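Local coordinates for neural cell adhesion molecule 1, 140 kDa isoform (Homo sapiens, PDB 2E3V), which probably mediates cell-cell adhesion as a membrane glycoprotein, its first fibronectin type III domain being the part modelled here, at residues H54-D59 with T70-K75; K42-A47 with G93-A98; A23-D28 with V82-L87. One frame throughout, in Å; residues are numbered along the deposited sequence.

Contact 1 of 3, residues H54-D59 with T70-K75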
loop_
_atom_site.group_PDB
_atom_site.type_symbol
_atom_site.label_atom_id
_atom_site.label_comp_id
_atom_site.label_asym_id
_atom_site.label_seq_id
_atom_site.Cartn_x
_atom_site.Cartn_y
_atom_site.Cartn_z
ATOM N N HIS A 54 4.513 -8.447 -5.340
ATOM C CA HIS A 54 3.116 -8.845 -5.300
ATOM C C HIS A 54 2.328 -7.542 -5.458
ATOM O O HIS A 54 2.868 -6.462 -5.231
ATOM C CB HIS A 54 2.765 -9.519 -3.974
ATOM C CG HIS A 54 3.478 -10.815 -3.735
ATOM N ND1 HIS A 54 3.265 -11.934 -4.508
ATOM C CD2 HIS A 54 4.375 -11.176 -2.788
ATOM C CE1 HIS A 54 4.020 -12.926 -4.067
ATOM N NE2 HIS A 54 4.699 -12.494 -3.018
ATOM N N SER A 55 1.064 -7.629 -5.854
ATOM C CA SER A 55 0.255 -6.423 -6.000
ATOM C C SER A 55 -1.191 -6.713 -5.667
ATOM O O SER A 55 -1.628 -7.855 -5.715
ATOM C CB SER A 55 0.325 -5.898 -7.428
ATOM O OG SER A 55 -0.264 -6.835 -8.302
ATOM N N LYS A 56 -1.930 -5.666 -5.341
ATOM C CA LYS A 56 -3.352 -5.798 -5.079
ATOM C C LYS A 56 -3.999 -4.457 -5.388
ATOM O O LYS A 56 -3.383 -3.397 -5.205
ATOM C CB LYS A 56 -3.611 -6.210 -3.626
ATOM C CG LYS A 56 -5.080 -6.412 -3.297
ATOM C CD LYS A 56 -5.271 -7.032 -1.932
ATOM C CE LYS A 56 -6.738 -7.253 -1.661
ATOM N NZ LYS A 56 -6.956 -8.066 -0.433
ATOM N N TRP A 57 -5.225 -4.513 -5.896
ATOM C CA TRP A 57 -5.982 -3.304 -6.196
ATOM C C TRP A 57 -6.947 -2.980 -5.066
ATOM O O TRP A 57 -7.454 -3.880 -4.377
ATOM C CB TRP A 57 -6.756 -3.488 -7.499
ATOM C CG TRP A 57 -5.903 -3.444 -8.718
ATOM C CD1 TRP A 57 -5.248 -4.493 -9.307
ATOM C CD2 TRP A 57 -5.623 -2.293 -9.519
ATOM N NE1 TRP A 57 -4.577 -4.061 -10.429
ATOM C CE2 TRP A 57 -4.789 -2.715 -10.581
ATOM C CE3 TRP A 57 -5.994 -0.935 -9.438
ATOM C CZ2 TRP A 57 -4.320 -1.832 -11.562
ATOM C CZ3 TRP A 57 -5.529 -0.064 -10.415
ATOM C CH2 TRP A 57 -4.703 -0.519 -11.464
ATOM N N TYR A 58 -7.237 -1.690 -4.923
ATOM C CA TYR A 58 -8.087 -1.185 -3.862
ATOM C C TYR A 58 -8.968 -0.081 -4.405
ATOM O O TYR A 58 -8.507 0.765 -5.167
ATOM C CB TYR A 58 -7.227 -0.587 -2.733
ATOM C CG TYR A 58 -6.291 -1.582 -2.098
ATOM C CD1 TYR A 58 -6.694 -2.329 -0.985
ATOM C CD2 TYR A 58 -5.019 -1.805 -2.626
ATOM C CE1 TYR A 58 -5.845 -3.252 -0.409
ATOM C CE2 TYR A 58 -4.167 -2.740 -2.066
ATOM C CZ TYR A 58 -4.583 -3.458 -0.954
ATOM O OH TYR A 58 -3.734 -4.375 -0.380
ATOM N N ASP A 59 -10.234 -0.099 -4.005
ATOM C CA ASP A 59 -11.164 0.921 -4.407
ATOM C C ASP A 59 -10.772 2.234 -3.733
ATOM O O ASP A 59 -10.465 2.247 -2.536
ATOM C CB ASP A 59 -12.583 0.546 -4.013
ATOM C CG ASP A 59 -13.580 1.580 -4.460
ATOM O OD1 ASP A 59 -13.745 1.752 -5.692
ATOM O OD2 ASP A 59 -14.183 2.226 -3.578
ATOM N N THR A 70 -4.846 -2.162 3.140
ATOM C CA THR A 70 -4.338 -3.217 3.984
ATOM C C THR A 70 -3.798 -4.322 3.099
ATOM O O THR A 70 -4.483 -4.807 2.201
ATOM C CB THR A 70 -5.417 -3.777 4.919
ATOM O OG1 THR A 70 -5.904 -2.719 5.745
ATOM C CG2 THR A 70 -4.850 -4.900 5.812
ATOM N N ILE A 71 -2.554 -4.685 3.355
ATOM C CA ILE A 71 -1.907 -5.779 2.655
ATOM C C ILE A 71 -2.035 -6.994 3.551
ATOM O O ILE A 71 -1.812 -6.906 4.759
ATOM C CB ILE A 71 -0.432 -5.479 2.383
ATOM C CG1 ILE A 71 -0.304 -4.223 1.516
ATOM C CG2 ILE A 71 0.238 -6.701 1.733
ATOM C CD1 ILE A 71 1.080 -3.651 1.489
ATOM N N VAL A 72 -2.414 -8.122 2.959
ATOM C CA VAL A 72 -2.629 -9.351 3.717
ATOM C C VAL A 72 -1.795 -10.496 3.143
ATOM O O VAL A 72 -1.181 -10.351 2.089
ATOM C CB VAL A 72 -4.138 -9.744 3.769
ATOM C CG1 VAL A 72 -4.986 -8.561 4.275
ATOM C CG2 VAL A 72 -4.634 -10.227 2.404
ATOM N N GLY A 73 -1.757 -11.612 3.860
ATOM C CA GLY A 73 -1.049 -12.811 3.402
ATOM C C GLY A 73 0.452 -12.685 3.509
ATOM O O GLY A 73 1.193 -13.315 2.746
ATOM N N LEU A 74 0.896 -11.870 4.463
ATOM C CA LEU A 74 2.319 -11.661 4.702
ATOM C C LEU A 74 2.893 -12.690 5.671
ATOM O O LEU A 74 2.150 -13.364 6.385
ATOM C CB LEU A 74 2.553 -10.259 5.250
ATOM C CG LEU A 74 2.014 -9.118 4.388
ATOM C CD1 LEU A 74 2.243 -7.793 5.091
ATOM C CD2 LEU A 74 2.659 -9.137 3.005
ATOM N N LYS A 75 4.218 -12.802 5.679
ATOM C CA LYS A 75 4.925 -13.712 6.572
ATOM C C LYS A 75 5.329 -12.941 7.830
ATOM O O LYS A 75 5.753 -11.783 7.732
ATOM C CB LYS A 75 6.167 -14.285 5.883
ATOM C CG LYS A 75 5.872 -15.165 4.668
ATOM C CD LYS A 75 7.153 -15.691 4.040
ATOM C CE LYS A 75 6.858 -16.607 2.848
ATOM N NZ LYS A 75 8.102 -17.098 2.197
HETATM O O HOH W 1 -6.710 -6.284 1.898
#
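Tyr58 and Lys56 reach from the edge strand 54-59 toward 70-75 and converge on one backbone oxygen, Thr70 O. The tyrosine does so directly: Tyr58 OH donates to Thr70 O at 2.7 Å. It meets the acceptor from above the carbonyl plane, 54° out of it, with a C=O...O angle of 118°, so the bond is short but does not follow a lone pair. Seen from the ring, Thr70 O sits at the edge and near the ring plane, with Tyr58 CE1 only 3.3 Å from it. The first torsion of Tyr58 (chi1 -61°) sets CG opposite the carbonyl carbon and beside the backbone N, and from there the phenol spans the gap with its hydroxyl leading. The same hydroxyl also brushes the flank of Ile71, whose CG1 is 3.9 Å from Tyr58 OH.

Lys56 takes the longer route. Its chain is fully extended, and Lys56 NZ gives a hydrogen bond of 2.9 Å to a water oxygen; that water in turn donates to Thr70 O at 2.7 Å. Thr70 O thus accepts two bonds, one from the phenol and one from the water that Lys56 holds. Alongside, the ammonium passes Val72 CG2, 4.3 Å from Lys56 NZ, a loose approach at the surface.

Beyond Leu74, Tyr80 OH accepts from Lys75 N, consistent with the tyrosine corner of this fold. The Tyr58 bond joins the rims of the two sheets of the fibronectin type III sandwich. Strand 54-59 pairs with 38-47, where Tyr58 touches Ala43, whereas Ile71 pairs with Ala23 and turns inward to Val25 and Val82.

Contact 2 of 3, residues K42-A47 with G93-A98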
loop_
_atom_site.group_PDB
_atom_site.type_symbol
_atom_site.label_atom_id
_atom_site.label_comp_id
_atom_site.label_asym_id
_atom_site.label_seq_id
_atom_site.Cartn_x
_atom_site.Cartn_y
_atom_site.Cartn_z
ATOM N N LYS A 42 -3.283 0.947 -6.494
ATOM C CA LYS A 42 -2.607 -0.326 -6.658
ATOM C C LYS A 42 -1.402 -0.312 -5.735
ATOM O O LYS A 42 -0.548 0.582 -5.816
ATOM C CB LYS A 42 -2.187 -0.554 -8.107
ATOM C CG LYS A 42 -1.603 -1.959 -8.352
ATOM C CD LYS A 42 -1.270 -2.181 -9.810
ATOM C CE LYS A 42 -0.847 -3.617 -10.040
ATOM N NZ LYS A 42 -0.513 -3.934 -11.471
ATOM N N ALA A 43 -1.374 -1.275 -4.823
ATOM C CA ALA A 43 -0.258 -1.456 -3.916
ATOM C C ALA A 43 0.631 -2.577 -4.433
ATOM O O ALA A 43 0.146 -3.545 -5.030
ATOM C CB ALA A 43 -0.754 -1.797 -2.535
ATOM N N GLU A 44 1.933 -2.433 -4.219
ATOM C CA GLU A 44 2.894 -3.487 -4.542
ATOM C C GLU A 44 3.796 -3.665 -3.336
ATOM O O GLU A 44 4.139 -2.695 -2.673
ATOM C CB GLU A 44 3.726 -3.127 -5.774
ATOM C CG GLU A 44 2.920 -3.070 -7.066
ATOM C CD GLU A 44 3.760 -2.689 -8.274
ATOM O OE1 GLU A 44 3.620 -3.343 -9.325
ATOM O OE2 GLU A 44 4.563 -1.738 -8.180
ATOM N N TRP A 45 4.164 -4.904 -3.037
ATOM C CA TRP A 45 5.039 -5.172 -1.903
ATOM C C TRP A 45 5.941 -6.355 -2.236
ATOM O O TRP A 45 5.631 -7.162 -3.114
ATOM C CB TRP A 45 4.238 -5.413 -0.612
ATOM C CG TRP A 45 3.326 -6.606 -0.697
ATOM C CD1 TRP A 45 3.578 -7.875 -0.248
ATOM C CD2 TRP A 45 2.032 -6.644 -1.308
ATOM N NE1 TRP A 45 2.509 -8.696 -0.534
ATOM C CE2 TRP A 45 1.549 -7.963 -1.182
ATOM C CE3 TRP A 45 1.230 -5.683 -1.949
ATOM C CZ2 TRP A 45 0.296 -8.352 -1.675
ATOM C CZ3 TRP A 45 -0.016 -6.070 -2.432
ATOM C CH2 TRP A 45 -0.467 -7.394 -2.293
ATOM N N ARG A 46 7.064 -6.433 -1.544
ATOM C CA ARG A 46 8.033 -7.472 -1.803
ATOM C C ARG A 46 8.922 -7.670 -0.596
ATOM O O ARG A 46 9.463 -6.702 -0.041
ATOM C CB ARG A 46 8.871 -7.092 -3.019
ATOM C CG ARG A 46 9.874 -8.129 -3.425
ATOM C CD ARG A 46 10.648 -7.645 -4.629
ATOM N NE ARG A 46 11.506 -6.504 -4.302
ATOM C CZ ARG A 46 12.317 -5.908 -5.171
ATOM N NH1 ARG A 46 12.380 -6.336 -6.428
ATOM N NH2 ARG A 46 13.069 -4.888 -4.780
ATOM N N ALA A 47 9.066 -8.929 -0.201
ATOM C CA ALA A 47 9.888 -9.303 0.936
ATOM C C ALA A 47 11.369 -9.196 0.626
ATOM O O ALA A 47 11.799 -9.332 -0.531
ATOM C CB ALA A 47 9.564 -10.726 1.384
ATOM N N GLY A 93 -1.107 6.206 -12.470
ATOM C CA GLY A 93 -0.068 7.206 -12.272
ATOM C C GLY A 93 1.245 6.581 -11.852
ATOM O O GLY A 93 1.347 5.358 -11.729
ATOM N N GLU A 94 2.248 7.425 -11.631
ATOM C CA GLU A 94 3.576 6.974 -11.220
ATOM C C GLU A 94 3.519 6.299 -9.857
ATOM O O GLU A 94 2.772 6.726 -8.972
ATOM C CB GLU A 94 4.560 8.145 -11.197
ATOM N N ILE A 95 4.295 5.226 -9.712
ATOM C CA ILE A 95 4.379 4.486 -8.462
ATOM C C ILE A 95 5.087 5.355 -7.414
ATOM O O ILE A 95 5.943 6.169 -7.756
ATOM C CB ILE A 95 5.083 3.100 -8.664
ATOM C CG1 ILE A 95 4.793 2.152 -7.502
ATOM C CG2 ILE A 95 6.597 3.239 -8.938
ATOM C CD1 ILE A 95 3.465 1.412 -7.606
ATOM N N SER A 96 4.712 5.207 -6.148
ATOM C CA SER A 96 5.337 5.982 -5.084
ATOM C C SER A 96 6.743 5.479 -4.818
ATOM O O SER A 96 7.125 4.391 -5.268
ATOM C CB SER A 96 4.555 5.822 -3.788
ATOM O OG SER A 96 4.734 4.511 -3.279
ATOM N N ALA A 97 7.497 6.274 -4.062
ATOM C CA ALA A 97 8.759 5.831 -3.523
ATOM C C ALA A 97 8.396 4.679 -2.593
ATOM O O ALA A 97 7.274 4.625 -2.052
ATOM C CB ALA A 97 9.436 6.955 -2.755
ATOM N N ALA A 98 9.316 3.741 -2.433
ATOM C CA ALA A 98 9.055 2.606 -1.577
ATOM C C ALA A 98 9.207 3.002 -0.120
ATOM O O ALA A 98 10.036 3.851 0.237
ATOM C CB ALA A 98 9.986 1.452 -1.914
#
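Glu44 OE2 is held by a salt bridge from Arg83 NE on the strand between the two segments, and the same oxygen lies against a methyl of Ile95, with Ile95 CD1 3.4 Å from Glu44 OE2. This is the outer face of the larger sheet of a fibronectin type III domain: 42-47 and 93-98 flank strand 79-88, so their side chains meet over its top rather than through backbone pairing. The glutamate runs out straight beyond CG, and the isoleucine branch crosses it at about a right angle. Ile95 CG1 stands opposite the backbone N (chi1 -162°), and the turn at its second torsion then points CD1 at the OE2 end of the carboxylate, obliquely to its plane; Ile95 CG1 itself follows at 4.0 Å from Glu44 OE2. The same methyl, Ile95 CD1, is a distant 4.5 Å from Lys42 O.

Ile95 also touches the Arg83 side chain, so it packs against both members of the ion pair. Trp53 adds a further wall: it touches Glu44 and makes a cation-pi contact with Arg83.

Next to Ile95 the chain of 93-98 is irregular, and Ser96 turns its hydroxyl back to the sheet. Ser96 OG accepts from Leu84 N, and it donates to Ala97 O at 2.8 Å, approaching from 42° out of that carbonyl plane.

Contact 3 of 3, residues A23-D28 with V82-L87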
loop_
_atom_site.group_PDB
_atom_site.type_symbol
_atom_site.label_atom_id
_atom_site.label_comp_id
_atom_site.label_asym_id
_atom_site.label_seq_id
_atom_site.Cartn_x
_atom_site.Cartn_y
_atom_site.Cartn_z
ATOM N N ALA A 23 -0.524 -5.750 7.048
ATOM C CA ALA A 23 0.023 -4.422 7.272
ATOM C C ALA A 23 -0.953 -3.370 6.771
ATOM O O ALA A 23 -1.486 -3.466 5.660
ATOM C CB ALA A 23 1.359 -4.264 6.582
ATOM N N GLN A 24 -1.191 -2.373 7.605
ATOM C CA GLN A 24 -2.052 -1.267 7.221
ATOM C C GLN A 24 -1.142 -0.163 6.744
ATOM O O GLN A 24 -0.272 0.296 7.490
ATOM C CB GLN A 24 -2.911 -0.818 8.393
ATOM C CG GLN A 24 -4.005 -1.820 8.767
ATOM C CD GLN A 24 -4.897 -1.275 9.851
ATOM O OE1 GLN A 24 -4.416 -0.780 10.875
ATOM N NE2 GLN A 24 -6.206 -1.337 9.629
ATOM N N VAL A 25 -1.320 0.239 5.490
ATOM C CA VAL A 25 -0.453 1.236 4.875
ATOM C C VAL A 25 -1.234 2.521 4.665
ATOM O O VAL A 25 -2.194 2.542 3.884
ATOM C CB VAL A 25 0.098 0.752 3.510
ATOM C CG1 VAL A 25 0.959 1.842 2.866
ATOM C CG2 VAL A 25 0.901 -0.552 3.681
ATOM N N GLN A 26 -0.831 3.573 5.375
ATOM C CA GLN A 26 -1.456 4.880 5.239
ATOM C C GLN A 26 -0.629 5.809 4.393
ATOM O O GLN A 26 0.593 5.896 4.538
ATOM C CB GLN A 26 -1.755 5.524 6.585
ATOM C CG GLN A 26 -3.089 5.085 7.170
ATOM C CD GLN A 26 -3.407 5.808 8.454
ATOM O OE1 GLN A 26 -4.458 6.452 8.579
ATOM N NE2 GLN A 26 -2.481 5.751 9.405
ATOM N N PHE A 27 -1.326 6.537 3.534
ATOM C CA PHE A 27 -0.685 7.400 2.574
ATOM C C PHE A 27 -1.492 8.673 2.411
ATOM O O PHE A 27 -2.649 8.769 2.849
ATOM C CB PHE A 27 -0.620 6.676 1.217
ATOM C CG PHE A 27 -1.981 6.330 0.656
ATOM C CD1 PHE A 27 -2.666 7.230 -0.157
ATOM C CD2 PHE A 27 -2.583 5.114 0.961
ATOM C CE1 PHE A 27 -3.933 6.910 -0.657
ATOM C CE2 PHE A 27 -3.849 4.792 0.465
ATOM C CZ PHE A 27 -4.519 5.690 -0.345
ATOM N N ASP A 28 -0.870 9.659 1.786
ATOM C CA ASP A 28 -1.587 10.851 1.418
ATOM C C ASP A 28 -1.553 10.926 -0.092
ATOM O O ASP A 28 -0.628 10.425 -0.734
ATOM C CB ASP A 28 -1.004 12.111 2.080
ATOM C CG ASP A 28 0.387 12.466 1.584
ATOM O OD1 ASP A 28 1.360 12.122 2.279
ATOM O OD2 ASP A 28 0.511 13.106 0.516
ATOM N N VAL A 82 7.226 -1.608 0.304
ATOM C CA VAL A 82 5.864 -1.394 -0.152
ATOM C C VAL A 82 5.793 -0.074 -0.908
ATOM O O VAL A 82 6.475 0.900 -0.557
ATOM C CB VAL A 82 4.822 -1.460 1.012
ATOM C CG1 VAL A 82 5.115 -0.421 2.094
ATOM C CG2 VAL A 82 3.390 -1.308 0.481
ATOM N N ARG A 83 4.996 -0.065 -1.968
ATOM C CA ARG A 83 4.786 1.146 -2.752
ATOM C C ARG A 83 3.361 1.158 -3.282
ATOM O O ARG A 83 2.680 0.117 -3.300
ATOM C CB ARG A 83 5.797 1.242 -3.895
ATOM C CG ARG A 83 5.809 0.036 -4.813
ATOM C CD ARG A 83 7.003 0.090 -5.745
ATOM N NE ARG A 83 6.934 -0.937 -6.778
ATOM C CZ ARG A 83 7.905 -1.190 -7.653
ATOM N NH1 ARG A 83 9.029 -0.485 -7.629
ATOM N NH2 ARG A 83 7.746 -2.151 -8.560
ATOM N N LEU A 84 2.924 2.336 -3.714
ATOM C CA LEU A 84 1.542 2.562 -4.111
ATOM C C LEU A 84 1.440 3.443 -5.333
ATOM O O LEU A 84 2.245 4.342 -5.516
ATOM C CB LEU A 84 0.813 3.288 -2.979
ATOM C CG LEU A 84 -0.027 2.646 -1.892
ATOM C CD1 LEU A 84 0.450 1.277 -1.430
ATOM C CD2 LEU A 84 -0.060 3.623 -0.745
ATOM N N ALA A 85 0.444 3.176 -6.167
ATOM C CA ALA A 85 0.125 4.039 -7.290
ATOM C C ALA A 85 -1.379 4.298 -7.294
ATOM O O ALA A 85 -2.166 3.476 -6.811
ATOM C CB ALA A 85 0.561 3.419 -8.593
ATOM N N ALA A 86 -1.762 5.446 -7.838
ATOM C CA ALA A 86 -3.160 5.827 -7.971
ATOM C C ALA A 86 -3.581 5.747 -9.432
ATOM O O ALA A 86 -2.779 5.994 -10.334
ATOM C CB ALA A 86 -3.380 7.244 -7.431
ATOM N N LEU A 87 -4.845 5.403 -9.650
ATOM C CA LEU A 87 -5.425 5.303 -10.978
ATOM C C LEU A 87 -6.627 6.228 -11.080
ATOM O O LEU A 87 -7.479 6.238 -10.198
ATOM C CB LEU A 87 -5.894 3.861 -11.251
ATOM C CG LEU A 87 -6.872 3.604 -12.413
ATOM C CD1 LEU A 87 -6.166 3.634 -13.754
ATOM C CD2 LEU A 87 -7.582 2.264 -12.257
#
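Leu84 pushes one methyl, CD2, against Phe27, and this is the closest touch between the two strands: Leu84 CD2 is 3.4 Å from Phe27 CD2. The methyl comes in obliquely at the CB-CG-CD2 corner of the ring, with Phe27 CG at 3.6 Å and Phe27 CB at 3.7 Å from Leu84 CD2, while the two side chains cross at about a right angle. Next to it, Val25 uses both branches. Val25 CG1 meets Leu84 CD2 at 4.2 Å, and Val25 CG2 meets Val82 CG2 at 4.1 Å; in each pair the side chains run past each other in opposite directions.

Leu84 reaches its partners with both torsions away from the staggered positions (chi1 -95°, chi2 34°). Phe27 also meets the ring of Tyr41, and Ile13 touches both Val25 and Leu84.

All four contact residues are buried, and their contacts are purely apolar. The strands belong to the two facing sheets of the β-sandwich, their short segments crossing at 49° with axes 9.3 Å apart. Strand 23-28 lies between 12-18 and 68-71 in one sheet; 79-88 lies between 38-47 and 91-102 in the other.

From the N terminus, strand 23-28 comes first and faces 82-87 across the sandwich, so contact 3 closes the longest loop and joins the two sheets through the interior. Contact 2 opens at 42-47, inside that loop, and closes at 93-98, beyond its end: contacts 2 and 3 therefore cross. Contact 2 joins two strands of one sheet, on either side of 79-88, whereas contacts 1 and 3 bridge the sheets. Contact 1, from 54-59 to 70-75, starts and finishes within both loops and ties the sheets at their rim. Lys56 pairs with Ala43 between contacts 1 and 2, Trp57 packs on Leu87 between 1 and 3, and Ser96 pairs with Leu84 between 2 and 3.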